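PDB 6U4B: WbbM protein from Klebsiella pneumoniae, which acts as a bifunctional O-antigen polymerase, a trimeric glycosyltransferase whose family 8-like part probably uses its bound magnesium ion in sugar transfer. Local coordinates for residues A313-A318 with I405-V410; D433-G438 with D535-N540; N526-N531 with H560-N565. All blocks are in the same frame, centred on the assembly; numbering follows the deposited sequence.

Followed from the N terminus, all three contacts lie in the later, glycosyltransferase family 8 part of the chain. Contact 1 closes first, bringing the start of helix 313-325 to 405-410 across 86 residues. Contacts 2 and 3 follow and cross, their segments alternating: contact 2 joins helix 434-441 to the loop before helix 543-554 across 96 residues, and contact 3 joins strand 527-528 to the end of strand 558-560 across 28. Contacts 1 and 3 share one magnesium ion, bound by Asp-406, Asp-408 and His-560, and a small sheet of strands 409-411, 558-560 and 527-528. Tyr-528 ties contact 3 to contact 2, packing on Val-435 and making a weak hydrogen bond to Asp-433.

Contact 1: A313-A318 with I405-V410; sequences AISGGA and IDSDTV. With MG (magnesium ion), chain C.
Gly-316 and Ser-407 bring the first turn of helix 313-325 against the loop 406-408, with 5.2 Å between their CA atoms. This loop leaves the end of strand 402-405 and carries the Asp-Ser-Asp sequence, the DxD motif of GT-A glycosyltransferases: Asp-406 OD2 binds the magnesium ion at 2.1 Å and Asp-408 OD1 at 2.5 Å, with its OD2 close behind at 2.7 Å, and His-560 is the third residue on the metal. Both carboxylates have a cationic neighbour, Arg-389 in a salt bridge to Asp-406 and Lys-566 in a long, weak ion pair with Asp-408. The helix side reaches the motif mainly through Ser-315. With OG trans to the backbone N (chi1 175°), its hydroxyl extends toward the loop and donates to Ser-407 O; the modelled 2.4 Å is very short, so the exact length is doubtful. The same carbonyl also takes a weak bond from Thr-409 N, closing an inverse gamma turn centred on Asp-408. A water joins the backbones further along, donating to Ser-315 O and, at 2.7 Å, to Thr-409 O. Beyond it the contact is apolar, the CB of Ala-318 lying 4.3 Å from Val-410 CG1, while Phe-579 and Ile-583 of helix 576-583 also pack on Ala-318. Within the loop, Thr-409 OG1 reaches back to donate to Asp-406 O at 2.8 Å, tilted 25° from the carbonyl plane.

Contact 2: D433-G438 with D535-N540; sequences DIVMEG and DDFFPN
Phe-537 meets Val-435 and Gly-438, and Phe-538 meets Ile-434, where the entry to a short 3-10 turn faces the first turn of helix 434-441. The tight part lies at the far end of Phe-537, whose CZ comes within 3.6 Å of Gly-438 CA and 3.5 Å of Val-435 O; that carbonyl oxygen meets the ring at its edge, near the plane. With CG trans to the backbone N (chi1 173°), the ring is carried toward this helix backbone. Ile-434 crosses Phe-538 at about a right angle, placing CD1 3.6 Å from the ring's CE1. The two phenylalanines also brace one another, since Phe-537 CD2 sits 3.6 Å above one Phe-538 face, toward its rim. The Val-435 side chain lies farther from the rings, CG1 4.3 Å from Phe-537 CZ, and on the solvent side Asp-535 and Asp-536 are exposed and poorly ordered. Asp-433 N-caps the helix, OD1 accepting from Met-436 N at 3.1 Å. Asn-540 OD1 bonds to the backbone N of Asn-245 in a second subunit. Helix 543-554 backs the contact, Phe-549 stacking on Phe-538 and Thr-545 bonding to Glu-437, while strand 428-432 leads into the cap.

Contact 3: N526-N531 with H560-N565; sequences NVYHGN and HYAGEN. With MG (magnesium ion), chain C.
Tyr-528 and His-560 form a parallel beta bridge, their CA atoms 4.8 Å apart. His-560 N donates to Val-527 O at 2.7 Å, and His-560 O accepts from His-529 N, with a weaker contribution from His-529 ND1. Side-chain hydrogen bonds extend the pairing at both ends. Asn-526 and His-560 both hold CG trans to the backbone N (chi1 -162° and -164°), which lays them alongside each other, and Asn-526 OD1 accepts from His-560 ND1 at 3.1 Å on a lone pair in the carbonyl plane; Gln-473 takes the amide nitrogen of Asn-526. This second-shell bond helps fix the rotation of the imidazole, whose NE2 is bound to magnesium at 2.1 Å. As in GT-A enzymes of family 8, a histidine late in the chain joins the two aspartates of the DxD motif. At the other end, His-529 NE2 donates to Asn-565 O at 3.0 Å. Asn-531 OD1 receives two backbone donors of the loop 560-565, Asn-565 N at 2.9 Å, nearly straight on, and Glu-564 N more weakly. The ring faces of the two histidines are also packed. The Asn-531 backbone N sits over the centre of one His-529 face; on the opposite face Tyr-561 makes a T-shaped contact, its edge toward the imidazole, with centroids 5.2 Å apart and planes at 62°. The CA of Tyr-561 adds a CH-pi contact to the same ring, and the Tyr-561 OH hydrogen-bonds to Phe-575 O. Ala-562 CB stands 3.6 Å above the His-560 plane, over the ring centre, and touches the edge of the Tyr-528 ring at CD2.

Contact 1: A313-A318 with I405-V410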
ATOM      1  N   ALA A 313      17.664 -12.574  -0.411  1.00 39.95           N
ATOM      2  CA  ALA A 313      16.233 -12.841  -0.502  1.00 41.67           C
ATOM      3  C   ALA A 313      15.428 -11.555  -0.634  1.00 41.00           C
ATOM      4  O   ALA A 313      14.389 -11.546  -1.304  1.00 44.91           O
ATOM      5  CB  ALA A 313      15.766 -13.637   0.718  1.00 41.61           C
ATOM      6  N   ILE A 314      15.880 -10.469  -0.004  1.00 38.70           N
ATOM      7  CA  ILE A 314      15.199  -9.183  -0.145  1.00 41.39           C
ATOM      8  C   ILE A 314      15.231  -8.728  -1.598  1.00 42.95           C
ATOM      9  O   ILE A 314      14.222  -8.277  -2.152  1.00 44.66           O
ATOM     10  CB  ILE A 314      15.829  -8.135   0.788  1.00 50.44           C
ATOM     11  CG1 ILE A 314      15.656  -8.551   2.250  1.00 59.04           C
ATOM     12  CG2 ILE A 314      15.217  -6.764   0.541  1.00 54.54           C
ATOM     13  CD1 ILE A 314      16.174  -7.536   3.239  1.00 63.54           C
ATOM     14  N   SER A 315      16.396  -8.846  -2.236  1.00 40.24           N
ATOM     15  CA  SER A 315      16.506  -8.494  -3.645  1.00 40.84           C
ATOM     16  C   SER A 315      15.623  -9.387  -4.508  1.00 41.57           C
ATOM     17  O   SER A 315      14.986  -8.912  -5.457  1.00 42.70           O
ATOM     18  CB  SER A 315      17.962  -8.590  -4.093  1.00 48.24           C
ATOM     19  OG  SER A 315      18.069  -8.358  -5.482  1.00 55.33           O
ATOM     20  N   GLY A 316      15.578 -10.685  -4.199  1.00 39.13           N
ATOM     21  CA  GLY A 316      14.721 -11.587  -4.948  1.00 36.34           C
ATOM     22  C   GLY A 316      13.246 -11.289  -4.778  1.00 38.19           C
ATOM     23  O   GLY A 316      12.463 -11.463  -5.716  1.00 41.22           O
ATOM     24  N   GLY A 317      12.845 -10.842  -3.587  1.00 37.84           N
ATOM     25  CA  GLY A 317      11.457 -10.458  -3.384  1.00 43.59           C
ATOM     26  C   GLY A 317      11.048  -9.280  -4.247  1.00 46.14           C
ATOM     27  O   GLY A 317       9.979  -9.289  -4.863  1.00 41.08           O
ATOM     28  N   ALA A 318      11.896  -8.249  -4.301  1.00 43.79           N
ATOM     29  CA  ALA A 318      11.609  -7.096  -5.149  1.00 43.83           C
ATOM     30  C   ALA A 318      11.530  -7.498  -6.615  1.00 40.64           C
ATOM     31  O   ALA A 318      10.636  -7.048  -7.343  1.00 37.81           O
ATOM     32  CB  ALA A 318      12.673  -6.020  -4.943  1.00 40.78           C
ATOM     33  N   ILE A 405      17.453 -14.688 -14.896  1.00 38.64           N
ATOM     34  CA  ILE A 405      17.671 -13.281 -14.576  1.00 32.45           C
ATOM     35  C   ILE A 405      18.371 -13.190 -13.227  1.00 30.35           C
ATOM     36  O   ILE A 405      18.038 -13.920 -12.289  1.00 34.86           O
ATOM     37  CB  ILE A 405      16.342 -12.490 -14.602  1.00 37.89           C
ATOM     38  CG1 ILE A 405      16.582 -11.002 -14.328  1.00 39.23           C
ATOM     39  CG2 ILE A 405      15.326 -13.080 -13.624  1.00 39.26           C
ATOM     40  CD1 ILE A 405      15.350 -10.144 -14.541  1.00 41.43           C
ATOM     41  N   ASP A 406      19.358 -12.299 -13.145  1.00 30.54           N
ATOM     42  CA  ASP A 406      20.043 -12.038 -11.885  1.00 33.67           C
ATOM     43  C   ASP A 406      19.055 -11.594 -10.808  1.00 38.42           C
ATOM     44  O   ASP A 406      18.026 -10.972 -11.091  1.00 36.69           O
ATOM     45  CB  ASP A 406      21.110 -10.957 -12.073  1.00 36.94           C
ATOM     46  CG  ASP A 406      22.477 -11.528 -12.393  1.00 44.90           C
ATOM     47  OD1 ASP A 406      22.576 -12.745 -12.665  1.00 45.94           O
ATOM     48  OD2 ASP A 406      23.457 -10.753 -12.363  1.00 49.75           O
ATOM     49  N   SER A 407      19.389 -11.901  -9.555  1.00 37.03           N
ATOM     50  CA  SER A 407      18.508 -11.558  -8.447  1.00 42.01           C
ATOM     51  C   SER A 407      18.570 -10.082  -8.079  1.00 43.79           C
ATOM     52  O   SER A 407      17.608  -9.564  -7.499  1.00 42.18           O
ATOM     53  CB  SER A 407      18.844 -12.408  -7.220  1.00 40.30           C
ATOM     54  OG  SER A 407      20.079 -12.016  -6.647  1.00 43.11           O
ATOM     55  N   ASP A 408      19.661  -9.392  -8.401  1.00 40.96           N
ATOM     56  CA  ASP A 408      19.790  -7.969  -8.082  1.00 42.95           C
ATOM     57  C   ASP A 408      19.235  -7.093  -9.203  1.00 41.14           C
ATOM     58  O   ASP A 408      19.873  -6.146  -9.665  1.00 41.46           O
ATOM     59  CB  ASP A 408      21.245  -7.630  -7.781  1.00 46.48           C
ATOM     60  CG  ASP A 408      22.180  -8.015  -8.910  1.00 48.28           C
ATOM     61  OD1 ASP A 408      21.747  -8.749  -9.825  1.00 47.33           O
ATOM     62  OD2 ASP A 408      23.350  -7.577  -8.885  1.00 51.05           O
ATOM     63  N   THR A 409      18.025  -7.422  -9.652  1.00 37.29           N
ATOM     64  CA  THR A 409      17.368  -6.699 -10.731  1.00 40.86           C
ATOM     65  C   THR A 409      15.916  -6.425 -10.355  1.00 41.22           C
ATOM     66  O   THR A 409      15.368  -7.021  -9.425  1.00 41.69           O
ATOM     67  CB  THR A 409      17.401  -7.487 -12.049  1.00 38.05           C
ATOM     68  OG1 THR A 409      16.619  -8.681 -11.906  1.00 34.47           O
ATOM     69  CG2 THR A 409      18.831  -7.863 -12.433  1.00 37.36           C
ATOM     70  N   VAL A 410      15.301  -5.505 -11.096  1.00 36.09           N
ATOM     71  CA  VAL A 410      13.852  -5.368 -11.165  1.00 36.95           C
ATOM     72  C   VAL A 410      13.485  -5.178 -12.629  1.00 35.83           C
ATOM     73  O   VAL A 410      14.217  -4.526 -13.381  1.00 35.56           O
ATOM     74  CB  VAL A 410      13.311  -4.195 -10.311  1.00 42.73           C
ATOM     75  CG1 VAL A 410      13.561  -4.432  -8.825  1.00 43.78           C
ATOM     76  CG2 VAL A 410      13.901  -2.863 -10.756  1.00 41.64           C
TER
HETATM   77 MG    MG C 602      23.812  -8.999 -11.181  1.00 35.94          MG
HETATM   78  O   HOH W   1      15.907  -6.282  -6.873  1.00 40.55           O

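Contact 2: D433-G438 with D535-N540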
ATOM      1  N   ASP A 433      27.589  -7.043 -23.472  1.00 43.43           N
ATOM      2  CA  ASP A 433      28.175  -6.501 -22.246  1.00 43.20           C
ATOM      3  C   ASP A 433      28.984  -5.257 -22.604  1.00 42.92           C
ATOM      4  O   ASP A 433      30.103  -5.354 -23.116  1.00 42.63           O
ATOM      5  CB  ASP A 433      29.041  -7.559 -21.567  1.00 45.00           C
ATOM      6  CG  ASP A 433      29.458  -7.172 -20.156  1.00 50.50           C
ATOM      7  OD1 ASP A 433      29.442  -5.968 -19.820  1.00 54.68           O
ATOM      8  OD2 ASP A 433      29.814  -8.085 -19.380  1.00 53.40           O
ATOM      9  N   ILE A 434      28.431  -4.076 -22.314  1.00 41.33           N
ATOM     10  CA  ILE A 434      29.162  -2.848 -22.613  1.00 46.94           C
ATOM     11  C   ILE A 434      30.248  -2.565 -21.583  1.00 43.88           C
ATOM     12  O   ILE A 434      31.187  -1.814 -21.877  1.00 43.87           O
ATOM     13  CB  ILE A 434      28.217  -1.640 -22.730  1.00 47.84           C
ATOM     14  CG1 ILE A 434      27.621  -1.273 -21.371  1.00 53.23           C
ATOM     15  CG2 ILE A 434      27.115  -1.921 -23.742  1.00 40.66           C
ATOM     16  CD1 ILE A 434      26.717  -0.061 -21.421  1.00 57.77           C
ATOM     17  N   VAL A 435      30.159  -3.146 -20.385  1.00 42.95           N
ATOM     18  CA  VAL A 435      31.248  -3.003 -19.423  1.00 43.07           C
ATOM     19  C   VAL A 435      32.479  -3.756 -19.908  1.00 47.18           C
ATOM     20  O   VAL A 435      33.602  -3.235 -19.858  1.00 50.10           O
ATOM     21  CB  VAL A 435      30.810  -3.476 -18.025  1.00 43.15           C
ATOM     22  CG1 VAL A 435      31.993  -3.456 -17.071  1.00 46.24           C
ATOM     23  CG2 VAL A 435      29.691  -2.599 -17.495  1.00 42.84           C
ATOM     24  N   MET A 436      32.294  -4.988 -20.389  1.00 46.13           N
ATOM     25  CA  MET A 436      33.402  -5.699 -21.016  1.00 48.87           C
ATOM     26  C   MET A 436      33.884  -4.970 -22.263  1.00 50.11           C
ATOM     27  O   MET A 436      35.085  -4.974 -22.559  1.00 44.77           O
ATOM     28  CB  MET A 436      32.988  -7.131 -21.358  1.00 44.24           C
ATOM     29  CG  MET A 436      34.070  -7.945 -22.064  1.00 41.91           C
ATOM     30  SD  MET A 436      35.553  -8.185 -21.068  1.00 49.07           S
ATOM     31  CE  MET A 436      34.947  -9.322 -19.820  1.00 47.78           C
ATOM     32  N   GLU A 437      32.969  -4.333 -22.998  1.00 54.67           N
ATOM     33  CA  GLU A 437      33.375  -3.501 -24.126  1.00 58.04           C
ATOM     34  C   GLU A 437      34.338  -2.410 -23.677  1.00 57.38           C
ATOM     35  O   GLU A 437      35.308  -2.099 -24.377  1.00 58.54           O
ATOM     36  CB  GLU A 437      32.143  -2.894 -24.799  1.00 55.47           C
ATOM     37  CG  GLU A 437      32.438  -2.134 -26.087  1.00 56.52           C
ATOM     38  CD  GLU A 437      31.194  -1.508 -26.687  1.00 58.39           C
ATOM     39  OE1 GLU A 437      31.265  -0.340 -27.130  1.00 61.01           O
ATOM     40  OE2 GLU A 437      30.141  -2.180 -26.707  1.00 58.71           O
ATOM     41  N   GLY A 438      34.094  -1.828 -22.500  1.00 56.47           N
ATOM     42  CA  GLY A 438      35.023  -0.843 -21.969  1.00 55.93           C
ATOM     43  C   GLY A 438      36.322  -1.460 -21.490  1.00 54.44           C
ATOM     44  O   GLY A 438      37.395  -0.878 -21.666  1.00 55.09           O
ATOM     45  N   ASP A 535      28.758   8.549 -14.594  1.00118.11           N
ATOM     46  CA  ASP A 535      29.418   9.406 -15.570  1.00106.53           C
ATOM     47  C   ASP A 535      30.918   9.164 -15.676  1.00102.77           C
ATOM     48  O   ASP A 535      31.588   9.865 -16.439  1.00101.54           O
ATOM     49  CB  ASP A 535      29.174  10.880 -15.229  1.00100.64           C
ATOM     50  CG  ASP A 535      27.989  11.463 -15.970  1.00 95.36           C
ATOM     51  OD1 ASP A 535      27.197  10.685 -16.542  1.00 91.61           O
ATOM     52  OD2 ASP A 535      27.857  12.706 -15.988  1.00 97.43           O
ATOM     53  N   ASP A 536      31.465   8.200 -14.937  1.00102.65           N
ATOM     54  CA  ASP A 536      32.910   8.006 -14.924  1.00105.47           C
ATOM     55  C   ASP A 536      33.399   7.046 -16.001  1.00 97.63           C
ATOM     56  O   ASP A 536      34.518   7.210 -16.501  1.00 96.32           O
ATOM     57  CB  ASP A 536      33.364   7.494 -13.553  1.00115.05           C
ATOM     58  CG  ASP A 536      33.008   8.444 -12.427  1.00124.21           C
ATOM     59  OD1 ASP A 536      32.151   9.327 -12.639  1.00126.73           O
ATOM     60  OD2 ASP A 536      33.591   8.312 -11.329  1.00128.12           O
ATOM     61  N   PHE A 537      32.589   6.058 -16.376  1.00 85.17           N
ATOM     62  CA  PHE A 537      33.016   4.963 -17.237  1.00 71.95           C
ATOM     63  C   PHE A 537      32.372   4.992 -18.615  1.00 60.06           C
ATOM     64  O   PHE A 537      33.073   4.952 -19.630  1.00 56.94           O
ATOM     65  CB  PHE A 537      32.707   3.627 -16.540  1.00 66.00           C
ATOM     66  CG  PHE A 537      32.950   2.412 -17.395  1.00 61.74           C
ATOM     67  CD1 PHE A 537      34.193   1.801 -17.417  1.00 62.70           C
ATOM     68  CD2 PHE A 537      31.927   1.865 -18.156  1.00 57.67           C
ATOM     69  CE1 PHE A 537      34.416   0.678 -18.194  1.00 62.94           C
ATOM     70  CE2 PHE A 537      32.145   0.746 -18.935  1.00 58.24           C
ATOM     71  CZ  PHE A 537      33.390   0.150 -18.954  1.00 60.61           C
ATOM     72  N   PHE A 538      31.047   5.058 -18.673  1.00 54.77           N
ATOM     73  CA  PHE A 538      30.286   4.888 -19.905  1.00 54.52           C
ATOM     74  C   PHE A 538      30.482   5.998 -20.941  1.00 57.53           C
ATOM     75  O   PHE A 538      30.512   5.697 -22.141  1.00 56.10           O
ATOM     76  CB  PHE A 538      28.802   4.738 -19.564  1.00 55.14           C
ATOM     77  CG  PHE A 538      28.508   3.550 -18.694  1.00 56.26           C
ATOM     78  CD1 PHE A 538      28.513   2.271 -19.225  1.00 54.74           C
ATOM     79  CD2 PHE A 538      28.236   3.709 -17.345  1.00 56.56           C
ATOM     80  CE1 PHE A 538      28.250   1.172 -18.428  1.00 52.13           C
ATOM     81  CE2 PHE A 538      27.969   2.616 -16.543  1.00 54.54           C
ATOM     82  CZ  PHE A 538      27.977   1.344 -17.086  1.00 51.49           C
ATOM     83  N   PRO A 539      30.602   7.276 -20.555  1.00 56.09           N
ATOM     84  CA  PRO A 539      30.828   8.319 -21.573  1.00 55.81           C
ATOM     85  C   PRO A 539      32.137   8.174 -22.338  1.00 54.82           C
ATOM     86  O   PRO A 539      32.303   8.846 -23.364  1.00 54.41           O
ATOM     87  CB  PRO A 539      30.808   9.619 -20.759  1.00 55.45           C
ATOM     88  CG  PRO A 539      29.989   9.295 -19.566  1.00 56.38           C
ATOM     89  CD  PRO A 539      30.329   7.876 -19.234  1.00 55.60           C
ATOM     90  N   ASN A 540      33.065   7.337 -21.881  1.00 57.36           N
ATOM     91  CA  ASN A 540      34.340   7.151 -22.562  1.00 60.60           C
ATOM     92  C   ASN A 540      34.339   5.961 -23.514  1.00 55.93           C
ATOM     93  O   ASN A 540      35.367   5.684 -24.138  1.00 58.80           O
ATOM     94  CB  ASN A 540      35.466   6.991 -21.538  1.00 64.65           C
ATOM     95  CG  ASN A 540      35.620   8.205 -20.649  1.00 72.20           C
ATOM     96  OD1 ASN A 540      35.375   9.334 -21.072  1.00 76.89           O
ATOM     97  ND2 ASN A 540      36.028   7.979 -19.405  1.00 75.28           N
TER

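Contact 3: N526-N531 with H560-N565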
ATOM      1  N   ASN A 526      18.879  -4.911 -20.070  1.00 42.60           N
ATOM      2  CA  ASN A 526      19.914  -5.085 -19.057  1.00 46.11           C
ATOM      3  C   ASN A 526      20.599  -3.752 -18.780  1.00 43.13           C
ATOM      4  O   ASN A 526      21.773  -3.569 -19.113  1.00 40.03           O
ATOM      5  CB  ASN A 526      20.935  -6.135 -19.504  1.00 42.74           C
ATOM      6  CG  ASN A 526      21.758  -6.679 -18.350  1.00 40.02           C
ATOM      7  OD1 ASN A 526      21.926  -6.022 -17.323  1.00 37.51           O
ATOM      8  ND2 ASN A 526      22.276  -7.889 -18.518  1.00 44.36           N
ATOM      9  N   VAL A 527      19.880  -2.824 -18.158  1.00 42.23           N
ATOM     10  CA  VAL A 527      20.368  -1.465 -17.957  1.00 41.92           C
ATOM     11  C   VAL A 527      21.051  -1.394 -16.595  1.00 44.19           C
ATOM     12  O   VAL A 527      20.406  -1.550 -15.555  1.00 43.65           O
ATOM     13  CB  VAL A 527      19.231  -0.442 -18.064  1.00 43.05           C
ATOM     14  CG1 VAL A 527      19.754   0.973 -17.838  1.00 39.05           C
ATOM     15  CG2 VAL A 527      18.553  -0.550 -19.423  1.00 43.04           C
ATOM     16  N   TYR A 528      22.363  -1.161 -16.601  1.00 44.06           N
ATOM     17  CA  TYR A 528      23.072  -0.901 -15.357  1.00 51.87           C
ATOM     18  C   TYR A 528      22.529   0.362 -14.703  1.00 60.44           C
ATOM     19  O   TYR A 528      22.293   1.375 -15.369  1.00 55.97           O
ATOM     20  CB  TYR A 528      24.571  -0.737 -15.609  1.00 58.84           C
ATOM     21  CG  TYR A 528      25.283  -1.974 -16.105  1.00 73.15           C
ATOM     22  CD1 TYR A 528      25.562  -2.142 -17.454  1.00 79.18           C
ATOM     23  CD2 TYR A 528      25.698  -2.963 -15.221  1.00 75.03           C
ATOM     24  CE1 TYR A 528      26.222  -3.263 -17.913  1.00 79.80           C
ATOM     25  CE2 TYR A 528      26.360  -4.089 -15.670  1.00 77.75           C
ATOM     26  CZ  TYR A 528      26.619  -4.233 -17.017  1.00 81.47           C
ATOM     27  OH  TYR A 528      27.280  -5.351 -17.473  1.00 84.59           O
ATOM     28  N   HIS A 529      22.328   0.304 -13.387  1.00 66.26           N
ATOM     29  CA  HIS A 529      21.901   1.495 -12.665  1.00 76.64           C
ATOM     30  C   HIS A 529      23.035   2.490 -12.459  1.00 87.77           C
ATOM     31  O   HIS A 529      22.769   3.637 -12.087  1.00 87.13           O
ATOM     32  CB  HIS A 529      21.285   1.109 -11.316  1.00 72.61           C
ATOM     33  CG  HIS A 529      22.286   0.692 -10.285  1.00 73.31           C
ATOM     34  ND1 HIS A 529      23.240  -0.274 -10.517  1.00 72.20           N
ATOM     35  CD2 HIS A 529      22.473   1.105  -9.008  1.00 76.20           C
ATOM     36  CE1 HIS A 529      23.975  -0.434  -9.431  1.00 73.21           C
ATOM     37  NE2 HIS A 529      23.529   0.389  -8.500  1.00 76.25           N
ATOM     38  N   GLY A 530      24.283   2.083 -12.696  1.00101.58           N
ATOM     39  CA  GLY A 530      25.410   2.990 -12.674  1.00106.53           C
ATOM     40  C   GLY A 530      26.141   3.107 -11.354  1.00108.21           C
ATOM     41  O   GLY A 530      27.074   3.916 -11.258  1.00112.35           O
ATOM     42  N   ASN A 531      25.758   2.331 -10.346  1.00106.31           N
ATOM     43  CA  ASN A 531      26.352   2.400  -8.996  1.00106.50           C
ATOM     44  C   ASN A 531      26.165   3.831  -8.483  1.00110.45           C
ATOM     45  O   ASN A 531      25.123   4.453  -8.746  1.00109.22           O
ATOM     46  CB  ASN A 531      27.789   1.916  -9.026  1.00102.20           C
ATOM     47  CG  ASN A 531      27.922   0.459  -8.636  1.00100.21           C
ATOM     48  OD1 ASN A 531      27.683   0.091  -7.487  1.00101.34           O
ATOM     49  ND2 ASN A 531      28.319  -0.378  -9.588  1.00 97.86           N
ATOM     50  N   HIS A 560      19.445  -3.375 -13.744  1.00 38.40           N
ATOM     51  CA  HIS A 560      20.421  -4.263 -13.127  1.00 39.86           C
ATOM     52  C   HIS A 560      21.210  -3.470 -12.093  1.00 41.71           C
ATOM     53  O   HIS A 560      21.997  -2.585 -12.447  1.00 43.11           O
ATOM     54  CB  HIS A 560      21.344  -4.870 -14.183  1.00 46.54           C
ATOM     55  CG  HIS A 560      22.107  -6.063 -13.701  1.00 55.46           C
ATOM     56  ND1 HIS A 560      22.906  -6.821 -14.530  1.00 57.95           N
ATOM     57  CD2 HIS A 560      22.190  -6.632 -12.475  1.00 55.95           C
ATOM     58  CE1 HIS A 560      23.448  -7.806 -13.835  1.00 58.76           C
ATOM     59  NE2 HIS A 560      23.029  -7.714 -12.586  1.00 60.19           N
ATOM     60  N   TYR A 561      21.013  -3.796 -10.815  1.00 43.64           N
ATOM     61  CA  TYR A 561      21.759  -3.134  -9.754  1.00 48.91           C
ATOM     62  C   TYR A 561      23.097  -3.822  -9.524  1.00 56.27           C
ATOM     63  O   TYR A 561      23.467  -4.117  -8.383  1.00 56.71           O
ATOM     64  CB  TYR A 561      20.944  -3.094  -8.466  1.00 48.06           C
ATOM     65  CG  TYR A 561      19.623  -2.394  -8.639  1.00 46.64           C
ATOM     66  CD1 TYR A 561      18.467  -3.116  -8.895  1.00 42.67           C
ATOM     67  CD2 TYR A 561      19.535  -1.010  -8.585  1.00 44.34           C
ATOM     68  CE1 TYR A 561      17.256  -2.480  -9.069  1.00 38.74           C
ATOM     69  CE2 TYR A 561      18.328  -0.364  -8.756  1.00 45.05           C
ATOM     70  CZ  TYR A 561      17.193  -1.106  -8.998  1.00 44.00           C
ATOM     71  OH  TYR A 561      15.988  -0.473  -9.171  1.00 41.76           O
ATOM     72  N   ALA A 562      23.831  -4.069 -10.604  1.00 63.86           N
ATOM     73  CA  ALA A 562      25.124  -4.722 -10.486  1.00 71.89           C
ATOM     74  C   ALA A 562      26.143  -3.779  -9.867  1.00 79.46           C
ATOM     75  O   ALA A 562      26.235  -2.604 -10.233  1.00 77.58           O
ATOM     76  CB  ALA A 562      25.608  -5.199 -11.853  1.00 69.86           C
ATOM     77  N   GLY A 563      26.904  -4.298  -8.911  1.00 88.48           N
ATOM     78  CA  GLY A 563      27.980  -3.528  -8.326  1.00 95.93           C
ATOM     79  C   GLY A 563      27.967  -3.482  -6.814  1.00102.94           C
ATOM     80  O   GLY A 563      27.454  -4.389  -6.150  1.00105.26           O
ATOM     81  N   GLU A 564      28.525  -2.404  -6.267  1.00105.42           N
ATOM     82  CA  GLU A 564      28.755  -2.252  -4.837  1.00106.55           C
ATOM     83  C   GLU A 564      27.600  -1.564  -4.118  1.00 98.59           C
ATOM     84  O   GLU A 564      27.276  -1.929  -2.982  1.00 98.13           O
ATOM     85  CB  GLU A 564      30.052  -1.470  -4.615  1.00113.59           C
ATOM     86  CG  GLU A 564      30.252  -0.332  -5.613  1.00114.70           C
ATOM     87  CD  GLU A 564      31.595   0.356  -5.467  1.00119.55           C
ATOM     88  OE1 GLU A 564      32.173   0.306  -4.361  1.00122.88           O
ATOM     89  OE2 GLU A 564      32.077   0.942  -6.460  1.00119.87           O
ATOM     90  N   ASN A 565      26.972  -0.575  -4.752  1.00 92.29           N
ATOM     91  CA  ASN A 565      25.926   0.228  -4.122  1.00 86.61           C
ATOM     92  C   ASN A 565      24.566  -0.342  -4.510  1.00 79.32           C
ATOM     93  O   ASN A 565      24.038  -0.047  -5.586  1.00 75.59           O
ATOM     94  CB  ASN A 565      26.057   1.693  -4.524  1.00 86.86           C
ATOM     95  CG  ASN A 565      27.350   2.314  -4.037  1.00 91.06           C
ATOM     96  OD1 ASN A 565      27.773   2.084  -2.903  1.00 92.13           O
ATOM     97  ND2 ASN A 565      27.991   3.098  -4.897  1.00 92.50           N
TER
HETATM   98 MG    MG C 602      23.812  -8.999 -11.181  1.00 35.94          MG